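Local coordinates for protein pullulanase (PDB 2YOC) that hydrolyses the alpha-1,6-glucosidic linkages of pullulan and related alpha-glucans and is exported by a type 2 secretion system, at residues B[373-377]-B[473-477]; B[479-483]-B[539-543]; B[482-487]-B[510-516]. One frame throughout, in Å; residues are numbered along the deposited sequence.

Interaction 1: B[373-377]-B[473-477]. With CA (calcium ion), chain K.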
ATOM      1  N   SER B 373      12.513   1.123  59.732  1.00 67.32           N
ATOM      2  CA  SER B 373      12.397   2.221  60.714  1.00 67.86           C
ATOM      3  C   SER B 373      11.947   3.478  59.910  1.00 74.82           C
ATOM      4  O   SER B 373      11.790   3.381  58.686  1.00 73.74           O
ATOM      5  CB  SER B 373      13.754   2.490  61.353  1.00 68.46           C
ATOM      6  OG  SER B 373      14.662   2.997  60.390  1.00 65.09           O
ATOM      7  N   THR B 374      11.766   4.651  60.572  1.00 73.09           N
ATOM      8  CA  THR B 374      11.364   5.891  59.880  1.00 72.16           C
ATOM      9  C   THR B 374      12.441   6.299  58.865  1.00 75.11           C
ATOM     10  O   THR B 374      13.638   6.250  59.180  1.00 74.59           O
ATOM     11  CB  THR B 374      11.045   7.007  60.891  1.00 81.54           C
ATOM     12  OG1 THR B 374      10.059   6.541  61.802  1.00 81.45           O
ATOM     13  CG2 THR B 374      10.550   8.293  60.232  1.00 80.78           C
ATOM     14  N   ASN B 375      11.997   6.667  57.646  1.00 71.31           N
ATOM     15  CA  ASN B 375      12.822   7.081  56.506  1.00 72.10           C
ATOM     16  C   ASN B 375      13.801   5.988  55.994  1.00 79.37           C
ATOM     17  O   ASN B 375      14.826   6.284  55.350  1.00 79.54           O
ATOM     18  CB  ASN B 375      13.451   8.480  56.695  1.00 73.89           C
ATOM     19  CG  ASN B 375      13.509   9.337  55.435  1.00 86.24           C
ATOM     20  OD1 ASN B 375      12.621   9.308  54.573  1.00 81.11           O
ATOM     21  ND2 ASN B 375      14.565  10.123  55.299  1.00 71.75           N
ATOM     22  N   SER B 376      13.432   4.702  56.274  1.00 75.44           N
ATOM     23  CA  SER B 376      14.103   3.483  55.830  1.00 73.20           C
ATOM     24  C   SER B 376      15.584   3.408  56.215  1.00 75.40           C
ATOM     25  O   SER B 376      16.382   2.777  55.518  1.00 73.20           O
ATOM     26  CB  SER B 376      13.884   3.302  54.327  1.00 75.04           C
ATOM     27  OG  SER B 376      12.570   3.706  53.961  1.00 81.26           O
ATOM     28  N   GLU B 377      15.939   4.029  57.350  1.00 75.06           N
ATOM     29  CA  GLU B 377      17.323   4.077  57.839  1.00 77.11           C
ATOM     30  C   GLU B 377      17.836   2.718  58.286  1.00 83.13           C
ATOM     31  O   GLU B 377      19.033   2.441  58.132  1.00 83.76           O
ATOM     32  CB  GLU B 377      17.491   5.084  58.978  1.00 79.82           C
ATOM     33  CG  GLU B 377      17.214   6.522  58.585  1.00 92.21           C
ATOM     34  CD  GLU B 377      17.262   7.502  59.742  1.00115.17           C
ATOM     35  OE1 GLU B 377      17.252   7.046  60.910  1.00121.44           O
ATOM     36  OE2 GLU B 377      17.295   8.727  59.480  1.00102.08           O
ATOM     37  N   VAL B 473      10.084  11.188  49.709  1.00 73.94           N
ATOM     38  CA  VAL B 473       9.289  11.899  50.714  1.00 73.56           C
ATOM     39  C   VAL B 473       9.949  11.616  52.062  1.00 81.77           C
ATOM     40  O   VAL B 473      10.172  10.446  52.399  1.00 83.76           O
ATOM     41  CB  VAL B 473       7.763  11.597  50.712  1.00 75.37           C
ATOM     42  CG1 VAL B 473       7.068  12.165  51.948  1.00 75.35           C
ATOM     43  CG2 VAL B 473       7.087  12.115  49.451  1.00 74.39           C
ATOM     44  N   ASN B 474      10.288  12.681  52.822  1.00 78.01           N
ATOM     45  CA  ASN B 474      10.882  12.520  54.136  1.00 78.03           C
ATOM     46  C   ASN B 474       9.801  11.999  55.070  1.00 81.14           C
ATOM     47  O   ASN B 474       8.738  12.627  55.204  1.00 82.17           O
ATOM     48  CB  ASN B 474      11.459  13.834  54.640  1.00 82.07           C
ATOM     49  CG  ASN B 474      12.439  13.671  55.783  1.00103.49           C
ATOM     50  OD1 ASN B 474      12.176  13.010  56.784  1.00 96.55           O
ATOM     51  ND2 ASN B 474      13.592  14.292  55.669  1.00 95.89           N
ATOM     52  N   GLU B 475      10.054  10.815  55.664  1.00 75.81           N
ATOM     53  CA  GLU B 475       9.116  10.126  56.565  1.00 75.04           C
ATOM     54  C   GLU B 475       9.103  10.718  57.960  1.00 79.53           C
ATOM     55  O   GLU B 475       8.234  10.376  58.762  1.00 80.18           O
ATOM     56  CB  GLU B 475       9.337   8.598  56.588  1.00 75.43           C
ATOM     57  CG  GLU B 475       9.315   7.950  55.216  1.00 76.73           C
ATOM     58  CD  GLU B 475       9.077   6.460  55.179  1.00 89.34           C
ATOM     59  OE1 GLU B 475       9.743   5.701  55.918  1.00 93.92           O
ATOM     60  OE2 GLU B 475       8.282   6.044  54.314  1.00 82.43           O
ATOM     61  N   PHE B 476      10.045  11.628  58.241  1.00 76.79           N
ATOM     62  CA  PHE B 476      10.092  12.365  59.505  1.00 78.54           C
ATOM     63  C   PHE B 476       9.115  13.523  59.350  1.00 85.41           C
ATOM     64  O   PHE B 476       9.267  14.333  58.423  1.00 86.67           O
ATOM     65  CB  PHE B 476      11.517  12.869  59.807  1.00 80.67           C
ATOM     66  CG  PHE B 476      12.493  11.755  60.112  1.00 81.14           C
ATOM     67  CD1 PHE B 476      12.459  11.092  61.335  1.00 84.04           C
ATOM     68  CD2 PHE B 476      13.443  11.360  59.173  1.00 81.66           C
ATOM     69  CE1 PHE B 476      13.366  10.061  61.619  1.00 84.75           C
ATOM     70  CE2 PHE B 476      14.357  10.335  59.464  1.00 83.96           C
ATOM     71  CZ  PHE B 476      14.309   9.690  60.681  1.00 82.70           C
ATOM     72  N   SER B 477       8.068  13.544  60.188  1.00 81.69           N
ATOM     73  CA  SER B 477       6.996  14.539  60.112  1.00 82.38           C
ATOM     74  C   SER B 477       7.532  15.981  60.126  1.00 90.09           C
ATOM     75  O   SER B 477       7.213  16.791  59.247  1.00 89.39           O
ATOM     76  CB  SER B 477       5.966  14.313  61.222  1.00 86.44           C
ATOM     77  OG  SER B 477       6.388  14.777  62.500  1.00 95.05           O
TER
HETATM   78 CA    CA K2075      10.127   5.957  52.260  1.00 58.04          CA
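Glu475 is central to this contact, binding the calcium ion and hydrogen-bonding to Asn375. With chi1 in m and chi2 in t its side chain reaches out so that OE2 binds the calcium ion at 2.8 Å, while Glu475 OE1 accepts a weak hydrogen bond from Asn375 N (3.0 Å). Asn375 answers with its own side chain, taking Glu475 N on OD1 at 3.2 Å; its backbone has positive phi, as does that of Ser376, a conformation asparagine tolerates well. Asn474, chi1 in t, folds OD1 back onto Phe476 N (2.9 Å), an Asx turn. Over one face of the Phe476 ring lies the methyl of Thr374, its CG2 3.8 Å from the ring centroid in a CH-pi contact, while Glu377 OE2 meets the ring edge. Asp469, Leu470 and Glu556 complete the calcium site. The 373-377 turn joins the antiparallel strands 371-372 and 379-380 of the antiparallel sheet that precedes the barrel, and 473-477 follows strand 468-470 on the way to helix 487-493.

Interaction 2: B[479-483]-B[539-543]; sequences KVADI and QTDSY. With CA (calcium ion), chain L.
Asp482 overlaps Ser542 with its carboxylate: chi1 in m brings the end of the side chain across to the other segment, where Asp482 OD1 accepts from Ser542 N (2.9 Å) and Asp482 OD2 from Ser542 OG (3.0 Å). Aspartate suits the place because its two oxygens can take a backbone and a hydroxyl donor of one residue together; Ser542, chi1 m, supplies both. Build 480-482 extended, with phi/psi of -133/148, -142/130 and -112/162, and bend 540-542 through -118/14, -85/180 and -102/3. In the register, Val480 CA lies 5.1 Å from Thr540 CA, and Asp482 CA 5.2 Å from Asp541 CA. A single backbone bond, Ala481 N to Thr540 O at 2.9 Å, ties the two backbones. Both segments belong to the pullulanase Ins domain, an insertion between barrel strands 461-464 and 586-591, and the pairing brings its early and late parts together. Val480 fills the space beside the bend, its CG1 3.2 Å from Ser542 OG and its CG2 3.8 Å from Asp541 O. Asp541, chi1 p, turns its carboxylate end away from 479-483, so that Asp541 OD1 binds a calcium ion at 2.6 Å, joined there by the carbonyl of Ala538.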
ATOM      1  N   LYS B 479      10.346  17.262  59.286  1.00 89.40           N
ATOM      2  CA  LYS B 479      11.256  17.737  58.255  1.00 90.55           C
ATOM      3  C   LYS B 479      10.412  18.018  56.988  1.00 93.41           C
ATOM      4  O   LYS B 479      10.933  18.249  55.889  1.00 90.80           O
ATOM      5  CB  LYS B 479      12.375  16.721  58.000  1.00 94.12           C
ATOM      6  CG  LYS B 479      13.438  16.614  59.104  1.00114.43           C
ATOM      7  CD  LYS B 479      14.616  15.739  58.648  1.00127.08           C
ATOM      8  CE  LYS B 479      15.606  16.340  57.662  1.00131.60           C
ATOM      9  NZ  LYS B 479      16.356  15.282  56.903  1.00134.29           N
ATOM     10  N   VAL B 480       9.087  18.047  57.184  1.00 92.55           N
ATOM     11  CA  VAL B 480       8.096  18.223  56.126  1.00 93.29           C
ATOM     12  C   VAL B 480       7.020  19.263  56.495  1.00100.18           C
ATOM     13  O   VAL B 480       6.647  19.379  57.663  1.00100.24           O
ATOM     14  CB  VAL B 480       7.490  16.818  55.767  1.00 96.16           C
ATOM     15  CG1 VAL B 480       6.030  16.896  55.311  1.00 94.84           C
ATOM     16  CG2 VAL B 480       8.352  16.088  54.729  1.00 95.36           C
ATOM     17  N   ALA B 481       6.506  19.986  55.479  1.00 97.99           N
ATOM     18  CA  ALA B 481       5.426  20.964  55.623  1.00 98.49           C
ATOM     19  C   ALA B 481       4.481  20.906  54.417  1.00101.44           C
ATOM     20  O   ALA B 481       4.937  20.930  53.270  1.00100.27           O
ATOM     21  CB  ALA B 481       5.995  22.355  55.760  1.00100.67           C
ATOM     22  N   ASP B 482       3.170  20.815  54.672  1.00 97.61           N
ATOM     23  CA  ASP B 482       2.176  20.790  53.599  1.00 95.85           C
ATOM     24  C   ASP B 482       1.328  22.063  53.595  1.00 99.65           C
ATOM     25  O   ASP B 482       1.305  22.805  54.584  1.00101.76           O
ATOM     26  CB  ASP B 482       1.321  19.520  53.644  1.00 96.57           C
ATOM     27  CG  ASP B 482       2.137  18.251  53.514  1.00107.07           C
ATOM     28  OD1 ASP B 482       2.680  18.008  52.421  1.00106.71           O
ATOM     29  OD2 ASP B 482       2.245  17.513  54.514  1.00114.16           O
ATOM     30  N   ILE B 483       0.663  22.331  52.463  1.00 93.33           N
ATOM     31  CA  ILE B 483      -0.159  23.518  52.219  1.00 92.47           C
ATOM     32  C   ILE B 483      -1.259  23.768  53.251  1.00 99.66           C
ATOM     33  O   ILE B 483      -1.628  24.922  53.480  1.00103.05           O
ATOM     34  CB  ILE B 483      -0.659  23.613  50.757  1.00 93.25           C
ATOM     35  CG1 ILE B 483      -1.637  22.480  50.412  1.00 91.65           C
ATOM     36  CG2 ILE B 483       0.511  23.688  49.771  1.00 92.26           C
ATOM     37  CD1 ILE B 483      -2.490  22.777  49.292  1.00 94.69           C
ATOM     38  N   GLN B 539       9.424  20.741  47.425  1.00 77.58           N
ATOM     39  CA  GLN B 539      10.693  20.198  47.925  1.00 76.27           C
ATOM     40  C   GLN B 539      10.541  19.655  49.350  1.00 78.21           C
ATOM     41  O   GLN B 539      11.292  18.774  49.747  1.00 77.51           O
ATOM     42  CB  GLN B 539      11.752  21.286  47.962  1.00 78.30           C
ATOM     43  CG  GLN B 539      11.988  22.019  46.658  1.00 91.78           C
ATOM     44  CD  GLN B 539      12.817  23.266  46.868  1.00125.30           C
ATOM     45  OE1 GLN B 539      13.262  23.612  47.986  1.00123.57           O
ATOM     46  NE2 GLN B 539      13.040  23.981  45.785  1.00122.03           N
ATOM     47  N   THR B 540       9.610  20.213  50.124  1.00 73.84           N
ATOM     48  CA  THR B 540       9.371  19.851  51.515  1.00 74.63           C
ATOM     49  C   THR B 540       7.958  19.297  51.760  1.00 81.63           C
ATOM     50  O   THR B 540       7.513  19.222  52.919  1.00 79.86           O
ATOM     51  CB  THR B 540       9.626  21.074  52.392  1.00 78.06           C
ATOM     52  OG1 THR B 540       8.643  22.086  52.110  1.00 73.50           O
ATOM     53  CG2 THR B 540      11.044  21.602  52.249  1.00 71.78           C
ATOM     54  N   ASP B 541       7.235  18.943  50.670  1.00 81.19           N
ATOM     55  CA  ASP B 541       5.886  18.399  50.803  1.00 81.91           C
ATOM     56  C   ASP B 541       5.903  16.863  51.044  1.00 85.52           C
ATOM     57  O   ASP B 541       6.982  16.243  51.151  1.00 85.45           O
ATOM     58  CB  ASP B 541       4.943  18.867  49.652  1.00 84.34           C
ATOM     59  CG  ASP B 541       5.139  18.300  48.236  1.00109.04           C
ATOM     60  OD1 ASP B 541       6.060  17.464  48.034  1.00110.64           O
ATOM     61  OD2 ASP B 541       4.380  18.709  47.322  1.00120.62           O
ATOM     62  N   SER B 542       4.702  16.279  51.175  1.00 80.44           N
ATOM     63  CA  SER B 542       4.464  14.856  51.368  1.00 78.40           C
ATOM     64  C   SER B 542       4.016  14.233  50.022  1.00 84.46           C
ATOM     65  O   SER B 542       3.725  13.018  49.924  1.00 84.62           O
ATOM     66  CB  SER B 542       3.390  14.673  52.432  1.00 78.71           C
ATOM     67  OG  SER B 542       3.827  15.132  53.700  1.00 82.79           O
ATOM     68  N   TYR B 543       4.000  15.087  48.972  1.00 80.74           N
ATOM     69  CA  TYR B 543       3.547  14.733  47.636  1.00 79.21           C
ATOM     70  C   TYR B 543       4.607  14.340  46.610  1.00 82.50           C
ATOM     71  O   TYR B 543       5.400  15.166  46.157  1.00 85.16           O
ATOM     72  CB  TYR B 543       2.603  15.808  47.052  1.00 79.42           C
ATOM     73  CG  TYR B 543       1.775  15.265  45.917  1.00 77.85           C
ATOM     74  CD1 TYR B 543       2.325  15.085  44.649  1.00 79.68           C
ATOM     75  CD2 TYR B 543       0.462  14.864  46.123  1.00 77.40           C
ATOM     76  CE1 TYR B 543       1.592  14.495  43.618  1.00 80.69           C
ATOM     77  CE2 TYR B 543      -0.285  14.280  45.099  1.00 77.61           C
ATOM     78  CZ  TYR B 543       0.284  14.100  43.846  1.00 86.88           C
ATOM     79  OH  TYR B 543      -0.444  13.517  42.836  1.00 90.94           O
TER
HETATM   80 CA    CA L2076       8.165  16.045  47.277  1.00106.30          CA

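Interaction 3: B[482-487]-B[510-516]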
ATOM      1  N   ASP B 482       3.170  20.815  54.672  1.00 97.61           N
ATOM      2  CA  ASP B 482       2.176  20.790  53.599  1.00 95.85           C
ATOM      3  C   ASP B 482       1.328  22.063  53.595  1.00 99.65           C
ATOM      4  O   ASP B 482       1.305  22.805  54.584  1.00101.76           O
ATOM      5  CB  ASP B 482       1.321  19.520  53.644  1.00 96.57           C
ATOM      6  CG  ASP B 482       2.137  18.251  53.514  1.00107.07           C
ATOM      7  OD1 ASP B 482       2.680  18.008  52.421  1.00106.71           O
ATOM      8  OD2 ASP B 482       2.245  17.513  54.514  1.00114.16           O
ATOM      9  N   ILE B 483       0.663  22.331  52.463  1.00 93.33           N
ATOM     10  CA  ILE B 483      -0.159  23.518  52.219  1.00 92.47           C
ATOM     11  C   ILE B 483      -1.259  23.768  53.251  1.00 99.66           C
ATOM     12  O   ILE B 483      -1.628  24.922  53.480  1.00103.05           O
ATOM     13  CB  ILE B 483      -0.659  23.613  50.757  1.00 93.25           C
ATOM     14  CG1 ILE B 483      -1.637  22.480  50.412  1.00 91.65           C
ATOM     15  CG2 ILE B 483       0.511  23.688  49.771  1.00 92.26           C
ATOM     16  CD1 ILE B 483      -2.490  22.777  49.292  1.00 94.69           C
ATOM     17  N   GLN B 484      -1.739  22.702  53.899  1.00 95.57           N
ATOM     18  CA  GLN B 484      -2.780  22.716  54.934  1.00 96.55           C
ATOM     19  C   GLN B 484      -2.343  23.498  56.173  1.00102.14           C
ATOM     20  O   GLN B 484      -3.180  24.072  56.866  1.00102.14           O
ATOM     21  CB  GLN B 484      -3.129  21.265  55.344  1.00 97.14           C
ATOM     22  CG  GLN B 484      -3.898  20.463  54.276  1.00118.01           C
ATOM     23  CD  GLN B 484      -3.064  19.918  53.123  1.00138.37           C
ATOM     24  OE1 GLN B 484      -1.984  19.337  53.305  1.00136.98           O
ATOM     25  NE2 GLN B 484      -3.580  20.037  51.910  1.00123.72           N
ATOM     26  N   GLN B 485      -1.023  23.524  56.417  1.00100.35           N
ATOM     27  CA  GLN B 485      -0.349  24.109  57.574  1.00102.27           C
ATOM     28  C   GLN B 485       0.089  25.574  57.401  1.00109.77           C
ATOM     29  O   GLN B 485       0.236  26.029  56.260  1.00110.75           O
ATOM     30  CB  GLN B 485       0.855  23.224  57.944  1.00103.24           C
ATOM     31  CG  GLN B 485       0.450  21.792  58.300  1.00106.86           C
ATOM     32  CD  GLN B 485       1.624  20.864  58.392  1.00111.02           C
ATOM     33  OE1 GLN B 485       2.354  20.613  57.423  1.00101.46           O
ATOM     34  NE2 GLN B 485       1.803  20.301  59.561  1.00103.52           N
ATOM     35  N   PRO B 486       0.342  26.321  58.519  1.00107.14           N
ATOM     36  CA  PRO B 486       0.796  27.720  58.395  1.00107.77           C
ATOM     37  C   PRO B 486       2.027  27.932  57.536  1.00108.67           C
ATOM     38  O   PRO B 486       2.904  27.076  57.494  1.00106.47           O
ATOM     39  CB  PRO B 486       1.109  28.125  59.842  1.00111.54           C
ATOM     40  CG  PRO B 486       1.212  26.836  60.604  1.00115.44           C
ATOM     41  CD  PRO B 486       0.212  25.946  59.942  1.00109.32           C
ATOM     42  N   PHE B 487       2.103  29.110  56.898  1.00106.23           N
ATOM     43  CA  PHE B 487       3.225  29.517  56.050  1.00105.72           C
ATOM     44  C   PHE B 487       4.529  29.523  56.835  1.00110.50           C
ATOM     45  O   PHE B 487       5.580  29.230  56.266  1.00109.39           O
ATOM     46  CB  PHE B 487       2.980  30.890  55.404  1.00107.85           C
ATOM     47  CG  PHE B 487       3.748  31.083  54.114  1.00108.13           C
ATOM     48  CD1 PHE B 487       5.091  31.439  54.131  1.00110.74           C
ATOM     49  CD2 PHE B 487       3.132  30.896  52.884  1.00108.99           C
ATOM     50  CE1 PHE B 487       5.806  31.602  52.940  1.00110.95           C
ATOM     51  CE2 PHE B 487       3.845  31.080  51.691  1.00110.94           C
ATOM     52  CZ  PHE B 487       5.177  31.435  51.730  1.00109.29           C
ATOM     53  N   SER B 510      -1.287  33.258  58.102  1.00125.42           N
ATOM     54  CA  SER B 510      -2.034  32.527  57.074  1.00122.52           C
ATOM     55  C   SER B 510      -1.300  31.242  56.616  1.00122.98           C
ATOM     56  O   SER B 510      -0.060  31.201  56.645  1.00123.02           O
ATOM     57  CB  SER B 510      -2.333  33.446  55.887  1.00125.19           C
ATOM     58  OG  SER B 510      -1.224  34.253  55.517  1.00130.93           O
ATOM     59  N   THR B 511      -2.083  30.197  56.201  1.00114.85           N
ATOM     60  CA  THR B 511      -1.579  28.896  55.722  1.00110.81           C
ATOM     61  C   THR B 511      -1.044  28.986  54.294  1.00112.67           C
ATOM     62  O   THR B 511      -1.293  29.980  53.609  1.00111.85           O
ATOM     63  CB  THR B 511      -2.625  27.782  55.879  1.00104.26           C
ATOM     64  OG1 THR B 511      -3.689  27.985  54.957  1.00102.24           O
ATOM     65  CG2 THR B 511      -3.144  27.637  57.304  1.00 98.22           C
ATOM     66  N   VAL B 512      -0.311  27.950  53.843  1.00108.17           N
ATOM     67  CA  VAL B 512       0.259  27.921  52.491  1.00107.21           C
ATOM     68  C   VAL B 512      -0.869  27.822  51.450  1.00111.13           C
ATOM     69  O   VAL B 512      -0.798  28.469  50.402  1.00110.66           O
ATOM     70  CB  VAL B 512       1.369  26.857  52.304  1.00109.51           C
ATOM     71  CG1 VAL B 512       2.161  27.114  51.026  1.00108.76           C
ATOM     72  CG2 VAL B 512       2.309  26.809  53.510  1.00110.18           C
ATOM     73  N   GLU B 513      -1.942  27.073  51.794  1.00107.23           N
ATOM     74  CA  GLU B 513      -3.180  26.922  51.019  1.00106.16           C
ATOM     75  C   GLU B 513      -3.738  28.336  50.779  1.00111.13           C
ATOM     76  O   GLU B 513      -3.907  28.733  49.615  1.00111.21           O
ATOM     77  CB  GLU B 513      -4.192  26.090  51.833  1.00107.03           C
ATOM     78  CG  GLU B 513      -5.413  25.579  51.083  1.00118.15           C
ATOM     79  CD  GLU B 513      -6.275  24.641  51.913  1.00143.96           C
ATOM     80  OE1 GLU B 513      -5.869  23.473  52.109  1.00133.40           O
ATOM     81  OE2 GLU B 513      -7.353  25.079  52.379  1.00144.02           O
ATOM     82  N   GLU B 514      -3.928  29.117  51.889  1.00106.80           N
ATOM     83  CA  GLU B 514      -4.427  30.498  51.891  1.00106.37           C
ATOM     84  C   GLU B 514      -3.637  31.375  50.909  1.00109.05           C
ATOM     85  O   GLU B 514      -4.203  31.874  49.932  1.00106.48           O
ATOM     86  CB  GLU B 514      -4.378  31.098  53.309  1.00108.74           C
ATOM     87  CG  GLU B 514      -5.494  30.665  54.243  1.00116.58           C
ATOM     88  CD  GLU B 514      -5.352  31.201  55.658  1.00143.12           C
ATOM     89  OE1 GLU B 514      -5.564  32.419  55.861  1.00144.98           O
ATOM     90  OE2 GLU B 514      -5.018  30.406  56.568  1.00133.18           O
ATOM     91  N   VAL B 515      -2.317  31.497  51.142  1.00107.29           N
ATOM     92  CA  VAL B 515      -1.377  32.281  50.334  1.00107.67           C
ATOM     93  C   VAL B 515      -1.480  31.913  48.856  1.00111.14           C
ATOM     94  O   VAL B 515      -1.497  32.812  48.019  1.00111.21           O
ATOM     95  CB  VAL B 515       0.072  32.172  50.880  1.00111.89           C
ATOM     96  CG1 VAL B 515       1.075  32.885  49.977  1.00112.06           C
ATOM     97  CG2 VAL B 515       0.155  32.709  52.304  1.00113.20           C
ATOM     98  N   LEU B 516      -1.610  30.603  48.546  1.00106.51           N
ATOM     99  CA  LEU B 516      -1.744  30.119  47.169  1.00104.50           C
ATOM    100  C   LEU B 516      -2.972  30.667  46.447  1.00107.67           C
ATOM    101  O   LEU B 516      -2.827  31.176  45.326  1.00106.56           O
ATOM    102  CB  LEU B 516      -1.644  28.590  47.081  1.00102.40           C
ATOM    103  CG  LEU B 516      -0.203  28.043  47.037  1.00105.59           C
ATOM    104  CD1 LEU B 516      -0.172  26.590  47.401  1.00104.27           C
ATOM    105  CD2 LEU B 516       0.479  28.296  45.673  1.00105.17           C
TER
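Val512 is the central bump, pointing from the first turn of helix 512-520 into the hollow between Ile483 and Phe487. Its CG1 comes within 4.0 Å of Ile483 CG2, and its CG2 within 4.2 Å of Phe487 CD2. Ile483 in turn fits between residues one helical turn apart, since its CG2 also reaches Leu516 CD1 at 3.8 Å. Phe487, chi1 t, brings its ring to Val515, with Phe487 CD2 3.5 Å from Val515 CG2. Branched aliphatic side chains suit these shallow hollows, and Leu533 and Val537 of helix 529-537 add to the apolar surroundings. Beside these side chains the backbones lie close, the CA atoms of Pro486 and Thr511 being 3.8 Å apart. They form a single antiparallel, non-hydrogen-bonded pair, which a proline can occupy because its missing NH is not called for; the flanking bonds are Phe487 N to Ser510 O (3.0 Å) and Val512 N to Gln485 O (3.1 Å). A type I turn from Asp482 to Gln485 curls 482-487 so that Ile483 O also receives Glu513 N (2.8 Å). Two amides of the helix's first turn are thus satisfied from outside it. The helix start itself is a capping box: Thr511 OG1 accepts from Glu514 N (3.3 Å), and Glu514 OE2 from Thr511 N (3.0 Å).

The three contacts form a row, interaction 1 joining 373-377 to the Ins region and interactions 2 and 3 lying within it; interaction 3 is farthest from the chain centre. Interactions 1 and 2, with centres about 13 Å apart, touch directly: Val473 CG2 lies 3.5 Å from Ser542 O, and Asn474 O is 3.5 Å from Val480 CG2. Each holds a ligand of a different calcium ion, and the two ions, chains K and L, are 11.4 Å apart. Interactions 2 and 3 have centres about 11 Å apart and share Asp482 and Ile483; the Asp482 carboxylate faces 539-543, whereas its backbone opens the turn that meets helix 512-520. Interactions 1 and 3 do not touch, their nearest atoms being about 6 Å apart, so interaction 2 bridges them.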